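Local coordinates for ribosomal-protein-serine acetyltransferase, putative (Vibrio cholerae O1 biovar eltor, PDB 2FCK) that is a putative GNAT-fold acetyltransferase of unproven function that probably transfers an acetyl group to the N-termini of proteins such as ribosomal proteins, at residues A60-L63 / N64-A68; V75-Q79 / T80-V84; D107-Q110 / R111-Y114; A121-L124 / F125-R129; S146-L149 / A150-G154. All coordinates share one frame; numbering follows the deposited sequence.

Contact 1. Residues A60-L63 / N64-A68. With NO3 (nitrate ion), chain H.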
# COMPACT_ATOMS: atom_id res chain seq x y z
N ALA A 60 -10.80 7.01 -17.39
CA ALA A 60 -10.55 6.48 -16.04
C ALA A 60 -9.20 6.94 -15.45
O ALA A 60 -9.10 7.34 -14.27
CB ALA A 60 -10.59 5.00 -16.10
N THR A 61 -8.17 6.93 -16.28
CA THR A 61 -6.87 7.33 -15.84
C THR A 61 -6.84 8.83 -15.51
O THR A 61 -6.21 9.26 -14.53
CB THR A 61 -5.86 7.00 -17.00
OG1 THR A 61 -5.90 5.57 -17.25
CG2 THR A 61 -4.46 7.38 -16.63
N ARG A 62 -7.52 9.62 -16.31
CA ARG A 62 -7.60 11.04 -16.04
C ARG A 62 -8.26 11.32 -14.69
O ARG A 62 -7.80 12.18 -13.92
CB ARG A 62 -8.33 11.78 -17.17
CG ARG A 62 -8.46 13.26 -16.84
CD ARG A 62 -9.51 13.98 -17.66
NE ARG A 62 -9.64 15.36 -17.15
CZ ARG A 62 -10.50 15.77 -16.22
NH1 ARG A 62 -11.43 14.96 -15.68
NH2 ARG A 62 -10.47 17.03 -15.83
N LEU A 63 -9.32 10.58 -14.41
CA LEU A 63 -10.10 10.79 -13.20
C LEU A 63 -9.13 10.58 -12.03
O LEU A 63 -9.02 11.46 -11.17
CB LEU A 63 -11.26 9.79 -13.16
CG LEU A 63 -12.27 9.89 -12.00
CD1 LEU A 63 -12.67 11.35 -11.72
CD2 LEU A 63 -13.48 9.02 -12.33
N ASN A 64 -8.36 9.46 -12.05
CA ASN A 64 -7.45 9.15 -10.95
C ASN A 64 -6.41 10.26 -10.77
O ASN A 64 -6.13 10.68 -9.63
CB ASN A 64 -6.79 7.80 -11.10
CG ASN A 64 -7.78 6.68 -11.30
OD1 ASN A 64 -7.46 5.68 -11.95
ND2 ASN A 64 -8.96 6.83 -10.77
N TRP A 65 -5.91 10.78 -11.87
CA TRP A 65 -4.90 11.86 -11.82
C TRP A 65 -5.48 13.12 -11.14
O TRP A 65 -4.91 13.66 -10.18
CB TRP A 65 -4.42 12.11 -13.22
CG TRP A 65 -3.38 13.19 -13.46
CD1 TRP A 65 -3.50 14.55 -13.20
CD2 TRP A 65 -2.16 13.04 -14.19
NE1 TRP A 65 -2.38 15.23 -13.68
CE2 TRP A 65 -1.55 14.32 -14.28
CE3 TRP A 65 -1.48 11.91 -14.74
CZ2 TRP A 65 -0.31 14.50 -14.92
CZ3 TRP A 65 -0.27 12.10 -15.36
CH2 TRP A 65 0.31 13.39 -15.45
N VAL A 66 -6.64 13.57 -11.60
CA VAL A 66 -7.24 14.81 -11.07
C VAL A 66 -7.66 14.60 -9.58
O VAL A 66 -7.74 15.56 -8.77
CB VAL A 66 -8.45 15.23 -11.93
CG1 VAL A 66 -7.98 15.59 -13.36
CG2 VAL A 66 -9.47 14.10 -11.99
N LYS A 67 -7.96 13.34 -9.24
CA LYS A 67 -8.34 13.02 -7.83
C LYS A 67 -7.07 12.80 -6.98
O LYS A 67 -7.15 12.55 -5.77
CB LYS A 67 -9.20 11.74 -7.77
CG LYS A 67 -10.68 11.90 -8.07
CD LYS A 67 -11.27 10.55 -8.47
CE LYS A 67 -12.06 9.88 -7.37
NZ LYS A 67 -12.49 8.50 -7.81
N ALA A 68 -5.90 12.85 -7.63
CA ALA A 68 -4.59 12.60 -6.99
C ALA A 68 -4.41 11.19 -6.39
O ALA A 68 -3.59 11.00 -5.48
CB ALA A 68 -4.21 13.70 -5.96
N NO3 H . -7.82 18.14 -18.37
O1 NO3 H . -8.25 16.97 -19.02
O2 NO3 H . -6.83 18.97 -18.94
O3 NO3 H . -8.39 18.50 -17.15
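R62 and V66, together with L63 and K67, make a surface contact between successive turns at the C-terminal end of helix 51-66, where a Schellman motif closes the helix before strand 71-77 of the GNAT fold. The backbone bonds are the regular i to i+4 ones, among them V66 N to R62 O at 2.9 Å. A68 then turns to positive phi (61°), and its N bonds to W65 O at 2.9 Å; alanine tolerates this left-handed conformation, which glycine takes more readily. The inner face belongs to W65, whose indole packs edge-to-face with F73 and Y71 and donates from NE1 to T5 O. On the outer face the long chains of R62 and K67 lie over the apolar V66 and L63. The first two torsions of K67 carry its CD to 3.6 Å from L63 CD1, and the bend at chi3 then turns only CE and NZ. R62 runs extended from CG to NE, with V66 CG1 over the centre of one guanidinium face. The guanidinium edge binds a nitrate ion, probably from the crystallisation liquor, by two prongs: R62 NE reaches nitrate O1 at 2.8 Å and R62 NH2 reaches nitrate O3 at 2.9 Å.

Contact 2. Residues V75-Q79 / T80-V84; sequences VFERQ and TQTLV
V84 N gives a nearly straight bond to V75 O (2.8 Å), and E77 N gives another to T82 O (2.9 Å), the two backbone bonds of a short antiparallel ladder. Between them lies the non-hydrogen-bonded pair F76 and L83, where F76 CA also comes to 3.3 Å from T82 O in a CA-H...O contact. A weak bond from Q81 N to E77 O tightens the loop further.

Apolar contacts lie on both faces of this ladder. On one, L83 CD1 sits over the face of the F76 phenyl, 3.9 Å from the ring centroid and only 16° off its normal, a CH-pi contact. The leucine CG stands opposite the backbone N (chi1 -180°), which swings the branch toward its cross-strand neighbour; the phenyl is also in cation-pi contact with R18. On the other face V75 CG1 meets V84 CG2 at 3.5 Å. Beta-branched V75 suits its extended backbone and packs on A118 of helix 114-129, while V84 packs on Y114.

Polar side chains gather at the loop. E77 stretches beyond CG, and its OE2 is hydrogen-bonded to Y114 OH. T80 OG1 accepts from T82 N in an ST turn and lies near E77 OE1, but its exact position is doubtful.

R78, Q79 and T80 have right-handed helical backbone angles and Q81 left-handed ones (phi 60°). This sequence of angles lets R78-Q81 reverse the chain beyond the E77-T82 bond, in the beta hairpin of strands 71-77 and 83-93, part of the central sheet of the GNAT fold.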
# COMPACT_ATOMS: atom_id res chain seq x y z
N VAL A 75 3.79 7.48 -22.15
CA VAL A 75 5.18 7.82 -22.50
C VAL A 75 5.24 8.07 -24.00
O VAL A 75 5.00 7.14 -24.78
CB VAL A 75 6.16 6.67 -22.09
CG1 VAL A 75 7.65 7.01 -22.49
CG2 VAL A 75 6.07 6.39 -20.56
N PHE A 76 5.51 9.33 -24.37
CA PHE A 76 5.56 9.73 -25.77
C PHE A 76 6.98 10.09 -26.21
O PHE A 76 7.68 10.82 -25.53
CB PHE A 76 4.66 10.92 -26.01
CG PHE A 76 3.21 10.66 -25.76
CD1 PHE A 76 2.68 10.80 -24.48
CD2 PHE A 76 2.36 10.30 -26.82
CE1 PHE A 76 1.31 10.58 -24.25
CE2 PHE A 76 0.99 10.07 -26.59
CZ PHE A 76 0.46 10.21 -25.31
N GLU A 77 7.35 9.60 -27.39
CA GLU A 77 8.62 9.95 -28.00
C GLU A 77 8.50 11.41 -28.42
O GLU A 77 7.54 11.82 -29.06
CB GLU A 77 8.84 9.02 -29.20
CG GLU A 77 10.17 9.09 -29.88
CD GLU A 77 10.29 7.95 -30.87
OE1 GLU A 77 9.37 7.78 -31.70
OE2 GLU A 77 11.27 7.20 -30.79
N ARG A 78 9.47 12.22 -28.01
CA ARG A 78 9.32 13.66 -28.09
C ARG A 78 9.30 14.09 -29.56
O ARG A 78 8.49 14.91 -29.93
CB ARG A 78 10.44 14.38 -27.35
CG ARG A 78 10.35 14.32 -25.84
CD ARG A 78 11.49 15.05 -25.18
NE ARG A 78 11.34 16.51 -25.34
CZ ARG A 78 12.29 17.40 -25.07
NH1 ARG A 78 13.50 16.99 -24.69
NH2 ARG A 78 12.05 18.70 -25.23
N GLN A 79 10.15 13.49 -30.38
CA GLN A 79 10.26 13.96 -31.77
C GLN A 79 9.00 13.59 -32.57
O GLN A 79 8.38 14.45 -33.19
CB GLN A 79 11.55 13.41 -32.40
CG GLN A 79 12.74 14.36 -32.18
CD GLN A 79 14.11 13.72 -32.43
OE1 GLN A 79 14.21 12.63 -33.03
NE2 GLN A 79 15.17 14.39 -31.96
N THR A 80 8.59 12.33 -32.50
CA THR A 80 7.51 11.82 -33.31
C THR A 80 6.13 11.93 -32.66
O THR A 80 5.11 11.79 -33.33
CB THR A 80 7.76 10.35 -33.61
OG1 THR A 80 7.80 9.61 -32.36
CG2 THR A 80 9.09 10.17 -34.36
N GLN A 81 6.10 12.15 -31.34
CA GLN A 81 4.88 12.07 -30.52
C GLN A 81 4.20 10.68 -30.54
O GLN A 81 3.00 10.56 -30.25
CB GLN A 81 3.91 13.21 -30.82
CG GLN A 81 4.27 14.52 -30.14
CD GLN A 81 4.00 14.52 -28.64
OE1 GLN A 81 4.93 14.54 -27.83
NE2 GLN A 81 2.74 14.51 -28.27
N THR A 82 4.95 9.63 -30.83
CA THR A 82 4.31 8.33 -30.76
C THR A 82 4.30 7.80 -29.36
O THR A 82 5.23 8.02 -28.62
CB THR A 82 4.80 7.29 -31.77
OG1 THR A 82 5.55 6.24 -31.16
CG2 THR A 82 5.54 7.92 -32.90
N LEU A 83 3.19 7.16 -29.01
CA LEU A 83 3.06 6.56 -27.69
C LEU A 83 3.82 5.26 -27.63
O LEU A 83 3.55 4.35 -28.42
CB LEU A 83 1.58 6.31 -27.43
CG LEU A 83 1.17 5.68 -26.11
CD1 LEU A 83 1.51 6.59 -24.92
CD2 LEU A 83 -0.36 5.39 -26.19
N VAL A 84 4.74 5.13 -26.68
CA VAL A 84 5.59 3.91 -26.59
C VAL A 84 5.28 3.00 -25.42
O VAL A 84 5.77 1.87 -25.33
CB VAL A 84 7.14 4.24 -26.56
CG1 VAL A 84 7.50 5.14 -27.73
CG2 VAL A 84 7.55 4.86 -25.25

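Contact 3. Residues D107-Q110 / R111-Y114; sequences DRYQ and RQGY. With NO3 (nitrate ion), chain L.
Y109 meets Y114 through CB and CD1, 3.7 Å apart, as the chain leaves the short helix 107-110. Y109 O takes two bonds, from Y114 N at 3.2 Å and a weak one from Q112 N. Beside it G113 N binds Q110 O at 2.9 Å, approaching from well above the carbonyl plane, and closes a type I turn. Glycine suits the positive phi of G113 (80°), which ends helix 107-110 in a Schellman motif. The same residue stands at the N-cap position of the next helix.

Farther out, the Q112 side chain runs alongside the Y109 ring, its NE2 3.7 Å from Y109 CD1, and sends a weak bond back to R108 O. R111 bends at chi3 so that its guanidinium lays a face over R108 CA. At the helix start R108 N donates to O3 of a nitrate ion, probably from the crystallisation liquor, at 3.0 Å; D107 binds S35 and T37 through its carboxylate.

The sequence Q-x-x-G matches the start of the GNAT signature loop, which in relatives binds the acetyl-CoA pyrophosphate. The segment links helices 107-110 and 114-129: Y109 and Y114 pack on V84 of strand 83-93, while Q110 bonds to I105 O and touches helix 144-152.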
# COMPACT_ATOMS: atom_id res chain seq x y z
N ASP A 107 7.81 -3.65 -26.85
CA ASP A 107 8.94 -4.47 -27.17
C ASP A 107 10.05 -3.68 -27.96
O ASP A 107 11.22 -3.65 -27.55
CB ASP A 107 8.38 -5.74 -27.91
CG ASP A 107 6.94 -6.22 -27.35
OD1 ASP A 107 6.65 -7.46 -27.31
OD2 ASP A 107 6.08 -5.40 -26.92
N ARG A 108 9.66 -2.99 -29.03
CA ARG A 108 10.61 -2.30 -29.92
C ARG A 108 11.28 -1.09 -29.26
O ARG A 108 12.39 -0.68 -29.66
CB ARG A 108 9.90 -1.88 -31.20
CG ARG A 108 9.49 -0.42 -31.26
CD ARG A 108 8.79 -0.09 -32.55
NE ARG A 108 7.48 -0.72 -32.61
CZ ARG A 108 7.11 -1.61 -33.51
NH1 ARG A 108 5.89 -2.14 -33.42
NH2 ARG A 108 7.96 -1.98 -34.48
N TYR A 109 10.63 -0.55 -28.22
CA TYR A 109 11.08 0.68 -27.54
C TYR A 109 11.99 0.40 -26.33
O TYR A 109 12.87 1.19 -25.97
CB TYR A 109 9.86 1.53 -27.14
CG TYR A 109 9.01 1.92 -28.34
CD1 TYR A 109 9.56 2.68 -29.36
CD2 TYR A 109 7.70 1.44 -28.49
CE1 TYR A 109 8.82 3.01 -30.50
CE2 TYR A 109 6.94 1.77 -29.64
CZ TYR A 109 7.52 2.55 -30.64
OH TYR A 109 6.80 2.91 -31.78
N GLN A 110 11.77 -0.75 -25.72
CA GLN A 110 12.71 -1.29 -24.72
C GLN A 110 14.13 -1.43 -25.32
O GLN A 110 15.13 -1.05 -24.72
CB GLN A 110 12.22 -2.64 -24.24
CG GLN A 110 10.95 -2.53 -23.41
CD GLN A 110 10.64 -3.81 -22.63
OE1 GLN A 110 11.54 -4.60 -22.34
NE2 GLN A 110 9.36 -4.01 -22.30
N ARG A 111 14.19 -1.96 -26.52
CA ARG A 111 15.45 -2.05 -27.24
C ARG A 111 16.21 -0.69 -27.32
O ARG A 111 17.44 -0.65 -27.34
CB ARG A 111 15.16 -2.65 -28.63
CG ARG A 111 16.29 -2.68 -29.66
CD ARG A 111 15.83 -3.46 -30.92
NE ARG A 111 14.86 -4.51 -30.55
CZ ARG A 111 13.65 -4.66 -31.09
NH1 ARG A 111 13.23 -3.85 -32.05
NH2 ARG A 111 12.85 -5.64 -30.65
N GLN A 112 15.48 0.42 -27.38
CA GLN A 112 16.10 1.76 -27.43
C GLN A 112 16.39 2.42 -26.06
O GLN A 112 16.87 3.56 -25.99
CB GLN A 112 15.23 2.70 -28.27
CG GLN A 112 15.08 2.26 -29.73
CD GLN A 112 14.11 3.13 -30.48
OE1 GLN A 112 14.39 4.30 -30.77
NE2 GLN A 112 12.95 2.56 -30.82
N GLY A 113 16.09 1.70 -24.98
CA GLY A 113 16.32 2.20 -23.63
C GLY A 113 15.23 3.16 -23.18
O GLY A 113 15.40 3.83 -22.16
N TYR A 114 14.10 3.22 -23.89
CA TYR A 114 12.96 4.08 -23.47
C TYR A 114 12.36 3.64 -22.15
O TYR A 114 11.90 4.48 -21.35
CB TYR A 114 11.85 4.11 -24.52
CG TYR A 114 12.19 4.91 -25.78
CD1 TYR A 114 11.30 4.93 -26.85
CD2 TYR A 114 13.36 5.64 -25.88
CE1 TYR A 114 11.56 5.68 -28.00
CE2 TYR A 114 13.64 6.40 -27.04
CZ TYR A 114 12.74 6.40 -28.09
OH TYR A 114 13.02 7.13 -29.22
N NO3 L . 6.44 -3.09 -29.72
O1 NO3 L . 7.30 -4.17 -29.92
O2 NO3 L . 5.08 -3.26 -29.86
O3 NO3 L . 6.95 -1.85 -29.37

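Contact 4. Residues A121-L124 / F125-R129; sequences ALIL and FCFER
L124 O accepts from E128 N at 2.8 Å, the shortest of four successive i to i+4 backbone bonds that join these turns of helix 114-129. The preceding ones are F125 N to A121 O, C126 N to L122 O and F127 N to I123 O, each at 2.9 Å. R129 N continues the series to F125 O at 3.0 Å, although the last turn, 125-129, is of a wider pi type. L124 and E128 occupy the solvent-exposed side of the helix.

This is the long helix that follows the signature loop in the GNAT fold, and its sheet-facing side is apolar. One part of that side, L122 and F125, covers strand 83-93. L122 CD1 stands 4.1 Å from F125 CD2 and approaches the ring obliquely. The F125 CG lies opposite its backbone N (chi1 167°), which carries the ring away from this turn to I89 and to F8, whose ring meets it at about 40°. C126 is small and packs on I89 and on L135.

One step round the helix, I123 and F127 lie side by side and point the same way, onto L135 of strand 134-139 and L179 of strand 170-179. A flat, bulky phenylalanine suits this place because it spans both strands. Beta-branched I123 has its CG2 opposite the backbone N, and that methyl reaches to 3.7 Å from F127 CE2.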
# COMPACT_ATOMS: atom_id res chain seq x y z
N ALA A 121 12.79 8.28 -14.82
CA ALA A 121 12.21 9.64 -14.65
C ALA A 121 11.15 9.61 -13.54
O ALA A 121 11.13 10.47 -12.63
CB ALA A 121 11.61 10.11 -15.97
N LEU A 122 10.34 8.55 -13.57
CA LEU A 122 9.25 8.47 -12.60
C LEU A 122 9.81 8.21 -11.20
O LEU A 122 9.37 8.79 -10.20
CB LEU A 122 8.25 7.39 -13.02
CG LEU A 122 7.03 7.27 -12.08
CD1 LEU A 122 6.24 8.59 -12.04
CD2 LEU A 122 6.11 6.08 -12.47
N ILE A 123 10.79 7.34 -11.10
CA ILE A 123 11.42 7.04 -9.82
C ILE A 123 12.06 8.31 -9.20
O ILE A 123 11.92 8.62 -8.01
CB ILE A 123 12.48 5.95 -10.05
CG1 ILE A 123 11.77 4.57 -10.33
CG2 ILE A 123 13.45 5.82 -8.81
CD1 ILE A 123 12.79 3.55 -10.92
N LEU A 124 12.79 9.05 -10.02
CA LEU A 124 13.40 10.29 -9.55
C LEU A 124 12.36 11.31 -9.10
O LEU A 124 12.55 11.98 -8.09
CB LEU A 124 14.32 10.90 -10.61
CG LEU A 124 15.55 10.04 -10.88
CD1 LEU A 124 16.35 10.64 -12.09
CD2 LEU A 124 16.42 9.83 -9.61
N PHE A 125 11.26 11.41 -9.84
CA PHE A 125 10.16 12.29 -9.42
C PHE A 125 9.66 11.88 -8.04
O PHE A 125 9.48 12.73 -7.14
CB PHE A 125 9.07 12.24 -10.49
CG PHE A 125 7.77 12.84 -10.06
CD1 PHE A 125 7.62 14.21 -9.99
CD2 PHE A 125 6.70 12.01 -9.77
CE1 PHE A 125 6.38 14.78 -9.59
CE2 PHE A 125 5.48 12.54 -9.35
CZ PHE A 125 5.33 13.92 -9.27
N CYS A 126 9.46 10.57 -7.85
CA CYS A 126 8.97 10.08 -6.54
C CYS A 126 9.93 10.38 -5.39
O CYS A 126 9.49 10.81 -4.31
CB CYS A 126 8.72 8.59 -6.61
SG CYS A 126 7.30 8.13 -7.58
N PHE A 127 11.25 10.21 -5.63
CA PHE A 127 12.25 10.37 -4.53
C PHE A 127 12.62 11.85 -4.31
O PHE A 127 12.69 12.33 -3.17
CB PHE A 127 13.53 9.54 -4.80
CG PHE A 127 13.37 8.05 -4.65
CD1 PHE A 127 12.45 7.49 -3.75
CD2 PHE A 127 14.25 7.19 -5.31
CE1 PHE A 127 12.37 6.12 -3.60
CE2 PHE A 127 14.17 5.81 -5.14
CZ PHE A 127 13.23 5.28 -4.28
N GLU A 128 12.89 12.55 -5.40
CA GLU A 128 13.34 13.96 -5.33
C GLU A 128 12.20 14.89 -4.99
O GLU A 128 12.32 15.69 -4.08
CB GLU A 128 14.01 14.39 -6.64
CG GLU A 128 15.21 13.56 -7.00
CD GLU A 128 16.30 13.62 -5.95
OE1 GLU A 128 16.56 14.72 -5.40
OE2 GLU A 128 16.91 12.57 -5.68
N ARG A 129 11.12 14.81 -5.76
CA ARG A 129 10.03 15.75 -5.69
C ARG A 129 9.02 15.36 -4.61
O ARG A 129 8.66 16.19 -3.75
CB ARG A 129 9.33 15.85 -7.03
CG ARG A 129 8.13 16.74 -7.05
CD ARG A 129 7.98 17.56 -8.33
NE ARG A 129 6.71 18.30 -8.31
CZ ARG A 129 6.35 19.21 -9.21
NH1 ARG A 129 7.17 19.51 -10.22
NH2 ARG A 129 5.18 19.81 -9.10

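Contact 5. Residues S146-L149 / A150-G154; sequences SQAL and ALRCG. With NO3 (nitrate ion), chain D.
A Schellman motif at the C-terminal end of helix 144-152 brings this contact to a close, with A148 and R152 on its outer side and L149 facing inward. Regular backbone bonds lead up to it, including L151 N to Q147 O and R152 N to A148 O at 2.9 Å. C153 N then bonds to L149 O at 3.0 Å. G154 follows with positive phi (93°), angles that would press a side chain against the preceding carbonyl. Its N returns to L151 O, and A155 N to A150 O is the second bond of the motif. Glycine is therefore the natural residue here.

The inner side is apolar. A150, small enough to sit close to the sheet, touches Y103 and F177. L149 CD1 meets C153 SG at 4.0 Å, and the cysteine continues onto L119, T120 and I123 of helix 114-129. At the first turn Q147 NE2 bonds to D140 O.

R152 folds back over its own helix. Bends at its second and third torsions (138° and 58°) lay one guanidinium face over L149 CA and A148 O, while R152 NH2 lies 3.7 Å from A148 CB. Its edge is turned to a nitrate ion, probably from the crystallisation liquor: R152 NE donates to nitrate O2 at 2.6 Å, and NH1 adds weak bonds to nitrate O2 and O1.

The same ion takes a bond from K116 N at the start of helix 114-129. An arginine and a helix N-terminus both favour an anion, consistent with a place close to where relatives hold the acetyl-CoA pyrophosphate.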
# COMPACT_ATOMS: atom_id res chain seq x y z
N SER A 146 9.56 -7.54 -17.90
CA SER A 146 9.14 -6.50 -16.94
C SER A 146 10.05 -6.57 -15.69
O SER A 146 10.40 -5.57 -15.05
CB SER A 146 7.65 -6.64 -16.53
OG SER A 146 7.42 -7.82 -15.74
N GLN A 147 10.42 -7.80 -15.34
CA GLN A 147 11.35 -7.99 -14.23
C GLN A 147 12.73 -7.43 -14.59
O GLN A 147 13.34 -6.73 -13.77
CB GLN A 147 11.46 -9.49 -13.91
CG GLN A 147 10.13 -10.11 -13.53
CD GLN A 147 10.12 -11.64 -13.62
OE1 GLN A 147 11.15 -12.31 -13.38
NE2 GLN A 147 8.97 -12.21 -14.00
N ALA A 148 13.19 -7.75 -15.80
CA ALA A 148 14.52 -7.34 -16.29
C ALA A 148 14.59 -5.79 -16.27
O ALA A 148 15.61 -5.23 -15.88
CB ALA A 148 14.78 -7.90 -17.72
N LEU A 149 13.49 -5.12 -16.63
CA LEU A 149 13.44 -3.65 -16.65
C LEU A 149 13.54 -3.11 -15.19
O LEU A 149 14.32 -2.21 -14.91
CB LEU A 149 12.17 -3.14 -17.34
CG LEU A 149 12.04 -1.61 -17.37
CD1 LEU A 149 13.31 -1.00 -17.90
CD2 LEU A 149 10.80 -1.21 -18.19
N ALA A 150 12.82 -3.75 -14.27
CA ALA A 150 12.88 -3.33 -12.87
C ALA A 150 14.35 -3.39 -12.41
O ALA A 150 14.88 -2.42 -11.80
CB ALA A 150 11.99 -4.22 -11.97
N LEU A 151 15.01 -4.51 -12.69
CA LEU A 151 16.40 -4.66 -12.29
C LEU A 151 17.32 -3.64 -12.98
O LEU A 151 18.23 -3.11 -12.34
CB LEU A 151 16.87 -6.08 -12.58
CG LEU A 151 16.12 -7.12 -11.77
CD1 LEU A 151 16.52 -8.55 -12.23
CD2 LEU A 151 16.40 -6.97 -10.25
N ARG A 152 17.04 -3.36 -14.25
CA ARG A 152 17.84 -2.41 -15.02
C ARG A 152 17.76 -1.01 -14.39
O ARG A 152 18.74 -0.23 -14.49
CB ARG A 152 17.34 -2.41 -16.47
CG ARG A 152 18.30 -1.95 -17.53
CD ARG A 152 18.22 -2.87 -18.79
NE ARG A 152 16.87 -2.91 -19.35
CZ ARG A 152 16.15 -4.00 -19.60
NH1 ARG A 152 14.94 -3.86 -20.09
NH2 ARG A 152 16.65 -5.23 -19.43
N CYS A 153 16.62 -0.68 -13.78
CA CYS A 153 16.43 0.62 -13.09
C CYS A 153 16.91 0.63 -11.63
O CYS A 153 16.75 1.63 -10.94
CB CYS A 153 14.98 1.10 -13.17
SG CYS A 153 14.45 1.35 -14.86
N GLY A 154 17.55 -0.47 -11.20
CA GLY A 154 18.21 -0.54 -9.89
C GLY A 154 17.34 -1.11 -8.79
O GLY A 154 17.64 -0.96 -7.59
N NO3 D . 14.64 -0.54 -21.39
O1 NO3 D . 13.44 -1.19 -21.62
O2 NO3 D . 15.73 -1.12 -20.79
O3 NO3 D . 14.78 0.76 -21.75

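In the fold
Contacts 1 and 3 lie at the surface on opposite sides of the chain's centre, about 27 Å apart between centres, whereas contacts 2, 4 and 5 are partly buried. Contacts 1, 3 and 5 each include a Schellman motif and a nitrate, held by an arginine side chain in 1 and 5 and by a backbone N in 3. Contact 4 is the sheet-facing helix interior, with a wider final turn, and contact 2 is the only one of the five that is a hairpin. Contact 3 leads into helix 114-129, which carries contact 4. Three pairs of contacts touch: E77 bonds to Y114 and V84 packs on Y109 (2 and 3), Q110 approaches R152 (3 and 5), and I123 meets C153 (4 and 5).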